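Local coordinates for polyketide biosynthesis 3-hydroxy-3-methylglutaryl-ACP synthase PksG (Bacillus subtilis, PDB 4YXT), which catalyses the aldol condensation of acetyl-AcpK with a carrier-bound beta-ketothioester intermediate in the biosynthesis of the antibiotic bacillaene, at residues E35-K40 against T251-M256; A260-M265 against S274-D279; V198-R203 against D214-S219; A113-T118 against C331-S336. The protein carries 1 engineered substitution. One frame throughout, in Å; residues are numbered along the deposited sequence.

Interaction 1 (E35-K40 against T251-M256); sequences ENLLMK and TPFGGM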
loop_
_atom_site.group_PDB
_atom_site.type_symbol
_atom_site.label_atom_id
_atom_site.label_comp_id
_atom_site.label_asym_id
_atom_site.label_seq_id
_atom_site.Cartn_x
_atom_site.Cartn_y
_atom_site.Cartn_z
ATOM N N GLU A 35 -21.686 13.803 24.864
ATOM C CA GLU A 35 -20.770 14.833 25.369
ATOM C C GLU A 35 -19.430 14.214 25.720
ATOM O O GLU A 35 -18.389 14.870 25.685
ATOM C CB GLU A 35 -21.361 15.557 26.601
ATOM C CG GLU A 35 -22.569 16.434 26.292
ATOM C CD GLU A 35 -23.044 17.308 27.464
ATOM O OE1 GLU A 35 -24.111 17.942 27.328
ATOM O OE2 GLU A 35 -22.374 17.409 28.510
ATOM N N ASN A 36 -19.458 12.943 26.074
ATOM C CA ASN A 36 -18.236 12.224 26.384
ATOM C C ASN A 36 -17.372 11.918 25.169
ATOM O O ASN A 36 -16.199 11.786 25.311
ATOM C CB ASN A 36 -18.564 10.961 27.162
ATOM C CG ASN A 36 -18.828 11.260 28.630
ATOM O OD1 ASN A 36 -17.954 11.795 29.331
ATOM N ND2 ASN A 36 -20.034 10.923 29.107
ATOM N N LEU A 37 -17.947 11.821 23.984
ATOM C CA LEU A 37 -17.162 11.792 22.715
ATOM C C LEU A 37 -16.146 12.955 22.569
ATOM O O LEU A 37 -14.984 12.758 22.154
ATOM C CB LEU A 37 -18.105 11.878 21.545
ATOM C CG LEU A 37 -19.245 10.866 21.547
ATOM C CD1 LEU A 37 -20.102 11.100 20.318
ATOM C CD2 LEU A 37 -18.702 9.435 21.602
ATOM N N LEU A 38 -16.602 14.161 22.920
ATOM C CA LEU A 38 -15.817 15.394 22.857
ATOM C C LEU A 38 -15.629 15.844 21.419
ATOM O O LEU A 38 -14.520 16.142 21.002
ATOM C CB LEU A 38 -14.449 15.244 23.545
ATOM C CG LEU A 38 -14.338 14.855 25.019
ATOM C CD1 LEU A 38 -12.874 14.870 25.475
ATOM C CD2 LEU A 38 -15.144 15.702 25.985
ATOM N N MET A 39 -16.705 15.879 20.665
ATOM C CA MET A 39 -16.667 16.239 19.246
ATOM C C MET A 39 -17.603 17.423 18.967
ATOM O O MET A 39 -18.550 17.623 19.689
ATOM C CB MET A 39 -17.020 15.011 18.410
ATOM C CG MET A 39 -15.972 13.891 18.543
ATOM S SD MET A 39 -14.235 14.360 18.205
ATOM C CE MET A 39 -14.008 13.566 16.607
ATOM N N LYS A 40 -17.317 18.235 17.949
ATOM C CA LYS A 40 -18.148 19.430 17.684
ATOM C C LYS A 40 -18.558 19.535 16.258
ATOM O O LYS A 40 -19.659 19.931 15.988
ATOM C CB LYS A 40 -17.440 20.740 18.082
ATOM C CG LYS A 40 -16.715 20.704 19.422
ATOM C CD LYS A 40 -15.637 21.761 19.498
ATOM C CE LYS A 40 -16.209 23.132 19.853
ATOM N NZ LYS A 40 -15.100 24.122 20.114
ATOM N N THR A 251 -6.796 9.707 16.672
ATOM C CA THR A 251 -7.961 10.329 17.307
ATOM C C THR A 251 -9.256 9.984 16.536
ATOM O O THR A 251 -9.670 10.717 15.622
ATOM C CB THR A 251 -7.775 11.863 17.397
ATOM O OG1 THR A 251 -6.485 12.163 17.953
ATOM C CG2 THR A 251 -8.825 12.505 18.280
ATOM N N PRO A 252 -9.905 8.865 16.893
ATOM C CA PRO A 252 -11.202 8.595 16.283
ATOM C C PRO A 252 -12.300 9.444 16.917
ATOM O O PRO A 252 -13.287 9.771 16.260
ATOM C CB PRO A 252 -11.426 7.113 16.548
ATOM C CG PRO A 252 -10.599 6.772 17.730
ATOM C CD PRO A 252 -9.476 7.781 17.795
ATOM N N PHE A 253 -12.133 9.771 18.192
ATOM C CA PHE A 253 -12.871 10.876 18.832
ATOM C C PHE A 253 -12.082 11.304 20.049
ATOM O O PHE A 253 -11.298 10.557 20.559
ATOM C CB PHE A 253 -14.326 10.528 19.163
ATOM C CG PHE A 253 -14.510 9.239 19.895
ATOM C CD1 PHE A 253 -14.463 8.021 19.213
ATOM C CD2 PHE A 253 -14.747 9.226 21.254
ATOM C CE1 PHE A 253 -14.646 6.823 19.878
ATOM C CE2 PHE A 253 -14.917 8.016 21.930
ATOM C CZ PHE A 253 -14.889 6.822 21.240
ATOM N N GLY A 254 -12.258 12.542 20.458
ATOM C CA GLY A 254 -11.512 13.088 21.577
ATOM C C GLY A 254 -11.588 12.298 22.856
ATOM O O GLY A 254 -10.605 12.209 23.613
ATOM N N GLY A 255 -12.763 11.751 23.119
ATOM C CA GLY A 255 -12.994 10.999 24.344
ATOM C C GLY A 255 -12.179 9.734 24.419
ATOM O O GLY A 255 -11.756 9.366 25.492
ATOM N N MET A 256 -11.933 9.097 23.272
ATOM C CA MET A 256 -11.075 7.899 23.185
ATOM C C MET A 256 -9.673 8.270 23.644
ATOM O O MET A 256 -9.065 7.635 24.493
ATOM C CB MET A 256 -11.015 7.389 21.733
ATOM C CG MET A 256 -10.082 6.202 21.506
ATOM S SD MET A 256 -10.881 4.721 22.147
ATOM C CE MET A 256 -12.044 4.420 20.807
#
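The C-terminal end of helix 31-37 meets the N-terminal end of helix 254-267 in this thiolase-like fold, so a carbonyl leaving one helix is received by an N-H that opens the other. L37 O accepts from G255 N at 2.6 Å, a short bond bent to 143° at the hydrogen, and the donor stands above the carbonyl plane, 42° out of it. G254 N also lies near L37 O but points elsewhere: it gives a weak, fairly straight hydrogen bond to the thioether sulfur, M39 SD, at 3.5 Å. The two first N-H groups of the helix thus have different acceptors, one oxygen and one sulfur, with F253 at the N-cap position before them. With no side chain at G255, N36 O comes to 3.4 Å from G255 CA, a CA-H...O contact. L38, in positive phi (73°), ends helical geometry and lays CB and CD1 against the G254-G255 backbone. The M39 chain, bent at chi2 and chi3, crosses F253 at about a right angle. P252 places the contact beside H250, a proton donor/acceptor by similarity. The F253 ring turns its edge to L37 O and one face to M256 CB, while its CD2 touches L37 CD2 at 4.0 Å.

Interaction 2 (A260-M265 against S274-D279); sequences AHRTMM and SGIETD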
loop_
_atom_site.group_PDB
_atom_site.type_symbol
_atom_site.label_atom_id
_atom_site.label_comp_id
_atom_site.label_asym_id
_atom_site.label_seq_id
_atom_site.Cartn_x
_atom_site.Cartn_y
_atom_site.Cartn_z
ATOM N N ALA A 260 -7.364 6.993 26.876
ATOM C CA ALA A 260 -6.086 6.296 26.727
ATOM C C ALA A 260 -4.951 7.021 27.369
ATOM O O ALA A 260 -4.060 6.386 27.914
ATOM C CB ALA A 260 -5.752 6.075 25.270
ATOM N N HIS A 261 -4.941 8.350 27.316
ATOM C CA HIS A 261 -3.904 9.090 28.066
ATOM C C HIS A 261 -3.979 8.766 29.575
ATOM O O HIS A 261 -2.965 8.557 30.202
ATOM C CB HIS A 261 -3.995 10.621 27.817
ATOM C CG HIS A 261 -3.138 11.438 28.737
ATOM N ND1 HIS A 261 -3.622 12.003 29.901
ATOM C CD2 HIS A 261 -1.825 11.766 28.681
ATOM C CE1 HIS A 261 -2.657 12.665 30.506
ATOM N NE2 HIS A 261 -1.551 12.538 29.795
ATOM N N ARG A 262 -5.185 8.702 30.130
ATOM C CA ARG A 262 -5.375 8.364 31.567
ATOM C C ARG A 262 -4.845 6.968 31.907
ATOM O O ARG A 262 -4.195 6.785 32.904
ATOM C CB ARG A 262 -6.863 8.441 31.917
ATOM C CG ARG A 262 -7.217 8.065 33.346
ATOM C CD ARG A 262 -8.522 8.736 33.747
ATOM N NE ARG A 262 -9.554 8.645 32.695
ATOM C CZ ARG A 262 -10.144 9.672 32.055
ATOM N NH1 ARG A 262 -9.846 10.947 32.328
ATOM N NH2 ARG A 262 -11.065 9.420 31.120
ATOM N N THR A 263 -5.149 5.994 31.048
ATOM C CA THR A 263 -4.701 4.640 31.178
ATOM C C THR A 263 -3.199 4.626 31.161
ATOM O O THR A 263 -2.584 4.125 32.087
ATOM C CB THR A 263 -5.258 3.801 30.033
ATOM O OG1 THR A 263 -6.696 3.909 30.017
ATOM C CG2 THR A 263 -4.878 2.350 30.187
ATOM N N MET A 264 -2.577 5.228 30.144
ATOM C CA MET A 264 -1.098 5.205 30.059
ATOM C C MET A 264 -0.417 5.817 31.266
ATOM O O MET A 264 0.573 5.269 31.783
ATOM C CB MET A 264 -0.599 5.931 28.803
ATOM C CG MET A 264 -0.913 5.200 27.513
ATOM S SD MET A 264 -0.169 3.553 27.481
ATOM C CE MET A 264 1.585 3.863 27.313
ATOM N N MET A 265 -0.910 6.987 31.680
ATOM C CA MET A 265 -0.295 7.726 32.799
ATOM C C MET A 265 -0.357 6.936 34.108
ATOM O O MET A 265 0.581 6.991 34.882
ATOM C CB MET A 265 -0.985 9.084 33.029
ATOM C CG MET A 265 -0.668 10.118 31.986
ATOM S SD MET A 265 1.096 10.525 31.850
ATOM C CE MET A 265 1.029 10.571 30.072
ATOM N N SER A 274 -5.057 14.805 39.795
ATOM C CA SER A 274 -4.989 16.156 39.320
ATOM C C SER A 274 -3.757 16.337 38.457
ATOM O O SER A 274 -3.727 17.213 37.619
ATOM C CB SER A 274 -5.026 17.135 40.482
ATOM O OG SER A 274 -4.025 16.848 41.423
ATOM N N GLY A 275 -2.740 15.514 38.707
ATOM C CA GLY A 275 -1.549 15.436 37.865
ATOM C C GLY A 275 -1.876 14.873 36.498
ATOM O O GLY A 275 -1.239 15.263 35.533
ATOM N N ILE A 276 -2.894 14.007 36.407
ATOM C CA ILE A 276 -3.279 13.442 35.132
ATOM C C ILE A 276 -4.007 14.447 34.243
ATOM O O ILE A 276 -3.769 14.483 33.030
ATOM C CB ILE A 276 -4.159 12.193 35.251
ATOM C CG1 ILE A 276 -3.352 11.034 35.787
ATOM C CG2 ILE A 276 -4.705 11.810 33.882
ATOM C CD1 ILE A 276 -4.187 9.797 36.065
ATOM N N GLU A 277 -4.933 15.207 34.820
ATOM C CA GLU A 277 -5.642 16.241 34.046
ATOM C C GLU A 277 -4.667 17.349 33.687
ATOM O O GLU A 277 -4.736 17.945 32.634
ATOM C CB GLU A 277 -6.802 16.808 34.851
ATOM C CG GLU A 277 -7.945 15.814 35.048
ATOM C CD GLU A 277 -8.741 15.543 33.776
ATOM O OE1 GLU A 277 -8.457 16.182 32.740
ATOM O OE2 GLU A 277 -9.661 14.686 33.804
ATOM N N THR A 278 -3.729 17.601 34.572
ATOM C CA THR A 278 -2.725 18.624 34.328
ATOM C C THR A 278 -1.900 18.242 33.072
ATOM O O THR A 278 -1.733 19.030 32.139
ATOM C CB THR A 278 -1.855 18.812 35.591
ATOM O OG1 THR A 278 -2.696 19.278 36.660
ATOM C CG2 THR A 278 -0.747 19.815 35.363
ATOM N N ASP A 279 -1.414 17.007 33.069
ATOM C CA ASP A 279 -0.709 16.492 31.959
ATOM C C ASP A 279 -1.588 16.447 30.668
ATOM O O ASP A 279 -1.106 16.744 29.591
ATOM C CB ASP A 279 -0.147 15.119 32.353
ATOM C CG ASP A 279 0.842 14.612 31.376
ATOM O OD1 ASP A 279 1.952 15.148 31.290
ATOM O OD2 ASP A 279 0.489 13.676 30.676
#
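H261 and D279 reach across two helices whose short segments run at 128°, their axes 10.2 Å apart at closest approach. The imidazole and carboxylate planes differ by only 16°, so the two groups meet almost flat, edge to edge. H261 NE2 donates to D279 OD2 at 2.5 Å, a very short and nearly straight bond (165°) that lies in the ring plane and uses the anti lone pair of OD2. Both residues hold CG anti to the backbone N, which swings each group into the gap between the helices. The other carboxylate oxygen, D279 OD1, is salt-bridged to R283, so both oxygens are engaged; the carboxylate alone would favour a protonated imidazole, an effect R283 may temper. M265, bent at chi2 and chi3, lays CG over one face of that ring and brings CE to 3.2 Å from D279 OD2. I276 slides past H261 in the opposite direction, CG2 approaching CE1 at 4.0 Å, and its CG1 packs on M265 CB. R262 and E277 lie side by side, opposite charges too distant for a salt bridge. Away from the active site, this His-carboxylate hydrogen bond ties together two consecutive helices, 254-267 and 273-283, joined by a short loop.

Interaction 3 (V198-R203 against D214-S219); sequences VMDTCR and DLSLMS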
loop_
_atom_site.group_PDB
_atom_site.type_symbol
_atom_site.label_atom_id
_atom_site.label_comp_id
_atom_site.label_asym_id
_atom_site.label_seq_id
_atom_site.Cartn_x
_atom_site.Cartn_y
_atom_site.Cartn_z
ATOM N N VAL A 198 -6.784 -9.012 14.402
ATOM C CA VAL A 198 -7.995 -8.914 15.234
ATOM C C VAL A 198 -9.106 -8.349 14.377
ATOM O O VAL A 198 -8.854 -7.533 13.504
ATOM C CB VAL A 198 -7.843 -7.920 16.408
ATOM C CG1 VAL A 198 -7.237 -8.602 17.580
ATOM C CG2 VAL A 198 -7.034 -6.695 16.031
ATOM N N MET A 199 -10.330 -8.783 14.604
ATOM C CA MET A 199 -11.433 -8.349 13.760
ATOM C C MET A 199 -12.204 -7.237 14.429
ATOM O O MET A 199 -13.386 -7.375 14.635
ATOM C CB MET A 199 -12.400 -9.502 13.506
ATOM C CG MET A 199 -11.975 -10.453 12.401
ATOM S SD MET A 199 -11.776 -9.784 10.720
ATOM C CE MET A 199 -13.443 -9.256 10.344
ATOM N N ASP A 200 -11.572 -6.120 14.723
ATOM C CA ASP A 200 -12.263 -5.073 15.474
ATOM C C ASP A 200 -13.099 -4.173 14.583
ATOM O O ASP A 200 -14.247 -3.850 14.912
ATOM C CB ASP A 200 -11.319 -4.287 16.401
ATOM C CG ASP A 200 -10.064 -3.755 15.695
ATOM O OD1 ASP A 200 -9.643 -4.325 14.681
ATOM O OD2 ASP A 200 -9.519 -2.747 16.158
ATOM N N THR A 201 -12.545 -3.763 13.454
ATOM C CA THR A 201 -13.310 -3.020 12.493
ATOM C C THR A 201 -12.708 -3.247 11.097
ATOM O O THR A 201 -11.495 -3.445 10.950
ATOM C CB THR A 201 -13.344 -1.502 12.794
ATOM O OG1 THR A 201 -12.193 -0.897 12.231
ATOM C CG2 THR A 201 -13.403 -1.151 14.294
ATOM N N CYS A 202 -13.574 -3.209 10.089
ATOM C CA CYS A 202 -13.211 -3.492 8.718
ATOM C C CYS A 202 -14.203 -2.876 7.743
ATOM O O CYS A 202 -15.292 -2.377 8.150
ATOM C CB CYS A 202 -13.142 -5.018 8.480
ATOM S SG CYS A 202 -14.655 -5.933 8.837
ATOM N N ARG A 203 -13.807 -2.921 6.469
ATOM C CA ARG A 203 -14.608 -2.444 5.310
ATOM C C ARG A 203 -14.738 -3.535 4.225
ATOM O O ARG A 203 -14.181 -3.445 3.105
ATOM C CB ARG A 203 -14.029 -1.177 4.733
ATOM C CG ARG A 203 -14.119 0.015 5.677
ATOM C CD ARG A 203 -13.713 1.297 4.937
ATOM N NE ARG A 203 -14.126 2.511 5.632
ATOM C CZ ARG A 203 -14.063 3.744 5.114
ATOM N NH1 ARG A 203 -13.554 3.940 3.895
ATOM N NH2 ARG A 203 -14.471 4.798 5.833
ATOM N N ASP A 214 -16.291 -2.291 21.400
ATOM C CA ASP A 214 -15.625 -2.721 22.620
ATOM C C ASP A 214 -14.285 -3.392 22.295
ATOM O O ASP A 214 -13.262 -3.146 22.955
ATOM C CB ASP A 214 -16.537 -3.655 23.429
ATOM C CG ASP A 214 -15.991 -3.955 24.837
ATOM O OD1 ASP A 214 -16.104 -3.070 25.724
ATOM O OD2 ASP A 214 -15.469 -5.084 25.063
ATOM N N LEU A 215 -14.260 -4.216 21.258
ATOM C CA LEU A 215 -12.983 -4.813 20.846
ATOM C C LEU A 215 -11.935 -3.793 20.377
ATOM O O LEU A 215 -10.751 -3.868 20.792
ATOM C CB LEU A 215 -13.241 -5.831 19.742
ATOM C CG LEU A 215 -12.100 -6.790 19.476
ATOM C CD1 LEU A 215 -11.721 -7.507 20.760
ATOM C CD2 LEU A 215 -12.524 -7.760 18.373
ATOM N N SER A 216 -12.352 -2.860 19.514
ATOM C CA SER A 216 -11.431 -1.816 18.981
ATOM C C SER A 216 -10.803 -1.047 20.098
ATOM O O SER A 216 -9.586 -0.762 20.088
ATOM C CB SER A 216 -12.143 -0.823 18.052
ATOM O OG SER A 216 -13.057 -1.516 17.213
ATOM N N LEU A 217 -11.640 -0.731 21.084
ATOM C CA LEU A 217 -11.184 -0.016 22.268
ATOM C C LEU A 217 -10.084 -0.770 23.022
ATOM O O LEU A 217 -9.013 -0.211 23.308
ATOM C CB LEU A 217 -12.389 0.321 23.174
ATOM C CG LEU A 217 -12.005 0.853 24.562
ATOM C CD1 LEU A 217 -11.054 2.029 24.423
ATOM C CD2 LEU A 217 -13.260 1.212 25.373
ATOM N N MET A 218 -10.317 -2.046 23.312
ATOM C CA MET A 218 -9.331 -2.881 23.998
ATOM C C MET A 218 -8.076 -2.982 23.170
ATOM O O MET A 218 -6.976 -2.903 23.728
ATOM C CB MET A 218 -9.796 -4.329 24.212
ATOM C CG MET A 218 -10.509 -4.724 25.479
ATOM S SD MET A 218 -10.964 -6.490 25.271
ATOM C CE MET A 218 -12.735 -6.443 24.978
ATOM N N SER A 219 -8.209 -3.260 21.862
ATOM C CA SER A 219 -6.992 -3.419 21.037
ATOM C C SER A 219 -6.193 -2.098 20.898
ATOM O O SER A 219 -4.967 -2.049 21.115
ATOM C CB SER A 219 -7.294 -4.073 19.705
ATOM O OG SER A 219 -8.309 -3.392 19.020
#
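D200 and S219 both adopt the crowded chi1 position between backbone N and carbonyl carbon (51° and 54°), which sets the carboxylate and the hydroxyl facing each other, D200 OD2 to S219 OG at 3.2 Å. No hydrogen bond is formed across the segments here; instead Y326 OH is hydrogen-bonded to both of these oxygens and joins them from outside. S216 places OG anti to its carbonyl carbon, where D212 O one turn back engages it. That hydroxyl is also pressed by carbon: T201 CG2 comes to 3.0 Å from S216 OG, a tight approach, and D200 CB lies 3.4 Å from the same oxygen. T201 OG1 turns instead to S328. L215, with CG anti to the backbone N, sends CD2 over the loop backbone, 4.0 Å from D200 CA, and sets its CG against D200 CB. The contact is therefore van der Waals across the segments, with its polar tips satisfied by third parties. T201 lies about 6 Å, side chain to side chain, from the acyl-thioester cysteine C114 (by similarity), and the backbone N of R203 is hydrogen-bonded to D86 OD2 of the second subunit. In the fold, the loop entering strand 201-205 rests on the first turns of helix 213-234, the hairpin 201-205/208-211 linking the two.

Interaction 4 (A113-T118 against C331-S336); sequences ACYSGT and CSEFYS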
loop_
_atom_site.group_PDB
_atom_site.type_symbol
_atom_site.label_atom_id
_atom_site.label_comp_id
_atom_site.label_asym_id
_atom_site.label_seq_id
_atom_site.Cartn_x
_atom_site.Cartn_y
_atom_site.Cartn_z
ATOM N N ALA A 113 -5.980 0.153 7.270
ATOM C CA ALA A 113 -6.950 0.948 8.023
ATOM C C ALA A 113 -6.270 2.203 8.480
ATOM O O ALA A 113 -5.561 2.792 7.687
ATOM C CB ALA A 113 -7.577 0.141 9.177
ATOM N N CYS A 114 -6.433 2.597 9.735
ATOM C CA CYS A 114 -6.043 3.920 10.146
ATOM C C CYS A 114 -4.494 4.064 10.306
ATOM O O CYS A 114 -3.987 5.178 10.459
ATOM C CB CYS A 114 -6.725 4.237 11.485
ATOM S SG CYS A 114 -8.489 3.696 11.590
ATOM N N TYR A 115 -3.768 2.976 10.209
ATOM C CA TYR A 115 -2.262 2.963 10.317
ATOM C C TYR A 115 -1.604 3.330 8.973
ATOM O O TYR A 115 -0.400 3.636 8.884
ATOM C CB TYR A 115 -1.824 1.530 10.785
ATOM C CG TYR A 115 -0.370 1.328 10.867
ATOM C CD1 TYR A 115 0.365 1.939 11.860
ATOM C CD2 TYR A 115 0.295 0.581 9.921
ATOM C CE1 TYR A 115 1.745 1.793 11.912
ATOM C CE2 TYR A 115 1.664 0.413 9.975
ATOM C CZ TYR A 115 2.380 1.028 10.952
ATOM O OH TYR A 115 3.763 0.864 11.003
ATOM N N SER A 116 -2.419 3.358 7.932
ATOM C CA SER A 116 -1.923 3.594 6.604
ATOM C C SER A 116 -1.017 4.833 6.523
ATOM O O SER A 116 -0.008 4.803 5.883
ATOM C CB SER A 116 -3.091 3.725 5.639
ATOM O OG SER A 116 -3.713 4.978 5.888
ATOM N N GLY A 117 -1.404 5.897 7.215
ATOM C CA GLY A 117 -0.762 7.136 7.157
ATOM C C GLY A 117 0.672 6.975 7.637
ATOM O O GLY A 117 1.594 7.339 6.930
ATOM N N THR A 118 0.829 6.403 8.821
ATOM C CA THR A 118 2.135 6.116 9.396
ATOM C C THR A 118 3.034 5.177 8.585
ATOM O O THR A 118 4.298 5.333 8.545
ATOM C CB THR A 118 1.897 5.530 10.804
ATOM O OG1 THR A 118 1.435 6.586 11.649
ATOM C CG2 THR A 118 3.140 4.925 11.377
ATOM N N CYS A 331 -2.568 -3.016 13.236
ATOM C CA CYS A 331 -1.126 -2.671 13.369
ATOM C C CYS A 331 -1.027 -1.325 14.074
ATOM O O CYS A 331 -1.991 -0.522 14.017
ATOM C CB CYS A 331 -0.354 -2.637 11.993
ATOM S SG CYS A 331 1.462 -2.720 12.209
ATOM N N SER A 332 0.122 -1.069 14.708
ATOM C CA SER A 332 0.300 0.141 15.462
ATOM C C SER A 332 1.780 0.513 15.609
ATOM O O SER A 332 2.659 -0.294 15.347
ATOM C CB SER A 332 -0.371 0.028 16.846
ATOM O OG SER A 332 0.187 -0.968 17.683
ATOM N N GLU A 333 2.044 1.762 15.989
ATOM C CA GLU A 333 3.397 2.244 16.120
ATOM C C GLU A 333 3.475 3.500 17.010
ATOM O O GLU A 333 2.645 4.390 16.895
ATOM C CB GLU A 333 4.027 2.569 14.768
ATOM C CG GLU A 333 5.558 2.913 14.823
ATOM C CD GLU A 333 6.282 2.807 13.440
ATOM O OE1 GLU A 333 7.447 3.250 13.304
ATOM O OE2 GLU A 333 5.714 2.268 12.454
ATOM N N PHE A 334 4.527 3.561 17.840
ATOM C CA PHE A 334 4.834 4.724 18.603
ATOM C C PHE A 334 6.168 5.214 18.149
ATOM O O PHE A 334 7.117 4.467 18.126
ATOM C CB PHE A 334 4.867 4.410 20.100
ATOM C CG PHE A 334 5.129 5.599 20.942
ATOM C CD1 PHE A 334 6.431 5.941 21.300
ATOM C CD2 PHE A 334 4.085 6.399 21.373
ATOM C CE1 PHE A 334 6.665 7.060 22.061
ATOM C CE2 PHE A 334 4.314 7.525 22.157
ATOM C CZ PHE A 334 5.596 7.871 22.486
ATOM N N TYR A 335 6.258 6.496 17.866
ATOM C CA TYR A 335 7.503 7.079 17.474
ATOM C C TYR A 335 7.519 8.548 17.859
ATOM O O TYR A 335 6.519 9.089 18.301
ATOM C CB TYR A 335 7.662 6.962 15.950
ATOM C CG TYR A 335 6.500 7.434 15.101
ATOM C CD1 TYR A 335 5.303 6.759 15.076
ATOM C CD2 TYR A 335 6.629 8.561 14.285
ATOM C CE1 TYR A 335 4.263 7.171 14.261
ATOM C CE2 TYR A 335 5.599 8.985 13.480
ATOM C CZ TYR A 335 4.425 8.287 13.467
ATOM O OH TYR A 335 3.433 8.710 12.632
ATOM N N SER A 336 8.666 9.187 17.676
ATOM C CA SER A 336 8.892 10.501 18.214
ATOM C C SER A 336 9.662 11.333 17.235
ATOM O O SER A 336 10.275 10.799 16.300
ATOM C CB SER A 336 9.671 10.420 19.524
ATOM O OG SER A 336 10.950 9.915 19.283
#
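The contact borders the active site of the HMG-CoA synthase family: C114, by similarity the acyl-thioester residue, lies just before helix 116-130, and Y115 and T118 pack on strand 331-339 of the central sheet. Y115, CG anti to the backbone N (chi1 177°), sends its ring obliquely across the strand. C331 covers one face: its SG sits 4.1 Å from the ring centroid and 21° off the normal, a sulfur-aromatic contact, and CB adds a CH-pi contact. E333 comes to the ring edge, CB lying 3.7 Å from Y115 CE1. Its chain, extended beyond CG, carries the carboxylate to the phenol, where Y115 OH donates to E333 OE2 at 2.8 Å, meeting that oxygen nearly along its C-O axis with the two planes 34° apart. One turn on, T118 and Y335 reach tip to tip, T118 OG1 and Y335 OH sharing a hydrogen bond of 3.1 Å. T118 CG2 touches Y335 CE1 at 3.8 Å. The carboxylate of E333 is buried, and its strongest partner is R106 of the second subunit, which salt-bridges OE1. With a phenol on one oxygen and that guanidinium on the other, E333 is probably ionised, linking Y115, which follows C114, to the dimer interface.

In the fold
Interaction 4 is the most deeply set, all its touching residues buried and its centre about 11 Å from the centre of the chain, the nearest of the four, and it pairs sulfur-aromatic packing with a charged link to the second subunit. Interactions 1, 2 and 3 are only partly buried. Interactions 1 and 2 share helix 254-267: its N-terminal end is met through backbone N-H groups, its later turns through a side-chain histidine-carboxylate bond, with centres 16 Å apart. Interaction 1 touches interaction 3 where M256 SD packs on L217 CD1 at 3.5 Å. Interaction 3 has no hydrogen bond across its segments, yet like interaction 4 it reaches the second subunit. Interactions 1, 3 and 4 border the active site; interaction 2 lies farther out.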